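Local coordinates for Low molecular weight protein-tyrosine-phosphatase YfkJ (Bacillus subtilis, PDB 4ETM), which removes phosphate from phosphotyrosine residues of proteins, as a low molecular weight protein tyrosine phosphatase, and is involved in resistance to ethanol stress, at residues V21-L26 with I52-A57. Residues are numbered along the deposited sequence; the frame is centred on the assembly and turned at random.
Sequences VLFVCL and IKADSA. With K (potassium ion), chain E; PO4 (phosphate ion), chain C.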
loop_
_atom_site.group_PDB
_atom_site.type_symbol
_atom_site.label_atom_id
_atom_site.label_comp_id
_atom_site.label_asym_id
_atom_site.label_seq_id
_atom_site.Cartn_x
_atom_site.Cartn_y
_atom_site.Cartn_z
ATOM N N VAL A 21 0.684 -6.042 -19.701
ATOM C CA VAL A 21 0.993 -5.112 -18.624
ATOM C C VAL A 21 -0.296 -4.421 -18.173
ATOM O O VAL A 21 -0.982 -3.817 -18.986
ATOM C CB VAL A 21 1.995 -4.045 -19.111
ATOM C CG1 VAL A 21 2.344 -3.081 -17.999
ATOM C CG2 VAL A 21 3.255 -4.713 -19.657
ATOM N N LEU A 22 -0.627 -4.530 -16.890
ATOM C CA LEU A 22 -1.789 -3.831 -16.330
ATOM C C LEU A 22 -1.326 -2.712 -15.412
ATOM O O LEU A 22 -0.620 -2.961 -14.439
ATOM C CB LEU A 22 -2.693 -4.795 -15.563
ATOM C CG LEU A 22 -3.871 -4.082 -14.902
ATOM C CD1 LEU A 22 -4.837 -3.599 -15.958
ATOM C CD2 LEU A 22 -4.571 -5.014 -13.909
ATOM N N PHE A 23 -1.687 -1.476 -15.756
ATOM C CA PHE A 23 -1.407 -0.316 -14.910
ATOM C C PHE A 23 -2.553 -0.099 -13.945
ATOM O O PHE A 23 -3.711 -0.173 -14.330
ATOM C CB PHE A 23 -1.167 0.940 -15.738
ATOM C CG PHE A 23 0.044 0.862 -16.603
ATOM C CD1 PHE A 23 1.304 1.106 -16.077
ATOM C CD2 PHE A 23 -0.070 0.522 -17.942
ATOM C CE1 PHE A 23 2.432 1.030 -16.874
ATOM C CE2 PHE A 23 1.066 0.444 -18.754
ATOM C CZ PHE A 23 2.313 0.692 -18.217
ATOM N N VAL A 24 -2.238 0.122 -12.678
ATOM C CA VAL A 24 -3.293 0.217 -11.673
ATOM C C VAL A 24 -3.141 1.448 -10.792
ATOM O O VAL A 24 -2.062 1.708 -10.227
ATOM C CB VAL A 24 -3.340 -1.044 -10.769
ATOM C CG1 VAL A 24 -4.433 -0.925 -9.708
ATOM C CG2 VAL A 24 -3.569 -2.302 -11.594
ATOM N N CYS A 25 -4.227 2.204 -10.672
ATOM C CA CYS A 25 -4.271 3.314 -9.730
ATOM C C CYS A 25 -5.548 3.205 -8.895
ATOM O O CYS A 25 -6.159 2.149 -8.823
ATOM C CB CYS A 25 -4.171 4.655 -10.454
ATOM S SG CYS A 25 -5.479 5.020 -11.613
ATOM N N LEU A 26 -5.945 4.290 -8.259
ATOM C CA LEU A 26 -7.114 4.258 -7.388
ATOM C C LEU A 26 -8.420 4.366 -8.167
ATOM O O LEU A 26 -9.295 3.494 -8.057
ATOM C CB LEU A 26 -7.004 5.383 -6.351
ATOM C CG LEU A 26 -8.182 5.506 -5.385
ATOM C CD1 LEU A 26 -8.299 4.248 -4.569
ATOM C CD2 LEU A 26 -7.998 6.735 -4.484
ATOM N N ILE A 52 3.895 -6.598 -27.015
ATOM C CA ILE A 52 3.455 -6.081 -25.721
ATOM C C ILE A 52 2.062 -5.447 -25.787
ATOM O O ILE A 52 1.784 -4.639 -26.671
ATOM C CB ILE A 52 4.461 -5.048 -25.155
ATOM C CG1 ILE A 52 5.853 -5.664 -25.042
ATOM C CG2 ILE A 52 4.002 -4.540 -23.800
ATOM C CD1 ILE A 52 6.898 -4.693 -24.520
ATOM N N LYS A 53 1.194 -5.814 -24.844
ATOM C CA LYS A 53 -0.139 -5.240 -24.756
ATOM C C LYS A 53 -0.339 -4.615 -23.376
ATOM O O LYS A 53 0.050 -5.204 -22.368
ATOM C CB LYS A 53 -1.197 -6.316 -24.993
ATOM C CG LYS A 53 -2.583 -5.742 -25.214
ATOM C CD LYS A 53 -3.614 -6.824 -25.494
ATOM C CE LYS A 53 -4.996 -6.217 -25.700
ATOM N NZ LYS A 53 -6.002 -7.249 -26.085
ATOM N N ALA A 54 -0.948 -3.433 -23.325
ATOM C CA ALA A 54 -1.195 -2.778 -22.038
ATOM C C ALA A 54 -2.682 -2.502 -21.798
ATOM O O ALA A 54 -3.458 -2.369 -22.747
ATOM C CB ALA A 54 -0.379 -1.488 -21.926
ATOM N N ASP A 55 -3.062 -2.437 -20.519
ATOM C CA ASP A 55 -4.425 -2.120 -20.102
ATOM C C ASP A 55 -4.290 -1.375 -18.782
ATOM O O ASP A 55 -3.182 -1.245 -18.258
ATOM C CB ASP A 55 -5.264 -3.389 -19.905
ATOM C CG ASP A 55 -6.750 -3.100 -19.685
ATOM O OD1 ASP A 55 -7.221 -1.996 -20.050
ATOM O OD2 ASP A 55 -7.462 -3.994 -19.157
ATOM N N SER A 56 -5.392 -0.864 -18.241
ATOM C CA SER A 56 -5.337 -0.276 -16.904
ATOM C C SER A 56 -6.555 -0.683 -16.093
ATOM O O SER A 56 -7.443 -1.303 -16.613
ATOM C CB SER A 56 -5.123 1.245 -16.927
ATOM O OG SER A 56 -6.073 1.938 -17.706
ATOM N N ALA A 57 -6.592 -0.365 -14.817
ATOM C CA ALA A 57 -7.766 -0.663 -13.989
ATOM C C ALA A 57 -7.574 0.023 -12.657
ATOM O O ALA A 57 -6.450 0.378 -12.282
ATOM C CB ALA A 57 -7.945 -2.173 -13.781
HETATM K K K E . -9.396 0.868 -18.212
HETATM P P PO4 C . -6.563 8.199 -10.245
HETATM O O1 PO4 C . -7.095 9.465 -9.602
HETATM O O2 PO4 C . -7.566 7.780 -11.268
HETATM O O3 PO4 C . -6.377 7.154 -9.188
HETATM O O4 PO4 C . -5.177 8.461 -10.802
HETATM O O HOH W 1 -8.803 4.066 -18.602
#
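L22, with CG anti to its backbone N (chi1 177°), lays CD1 over the backbone of S56, 3.4 Å from S56 C, and between the CB atoms of D55 and A57. F23, on the opposite face, has CG anti to its carbonyl carbon and beside its backbone N (chi1 -64°), which turns the CE2 edge to A54 CB at 4.0 Å; D55 O lies near the ring plane, and V21 CG1 packs over one ring face, offset toward the rim. Parallel strands 21-25 and 52-57 pair V21 to V24 with A54 to A57. Five backbone hydrogen bonds join them, F23 N to D55 O being nearly straight (174°); C25 N to A57 O, the last, stretches to 3.3 Å where the first strand runs into the P-loop, the CX5R motif from C25 to active-site R31. There the nucleophile C25 holds SG 3.4 Å from O3 of a bound phosphate; L26 N gives this oxygen a weak hydrogen bond, and the amides of G27, I29, C30 and R31 hold the ion. S56 O, turned from 21-25, binds potassium at a long 3.3 Å, with N28 and a water; S56 OG, on the F23 face, bonds E36, and D55, on the L22 face, salt-bridges R89. Helix 31-45 joins the strands in a right-handed beta-alpha-beta crossover, its F39 meeting the F23 ring edge-to-face; helix 149-170 packs on V21 and F23, and strand 101-104 flanks strand 19-25 opposite edge strand 52-58.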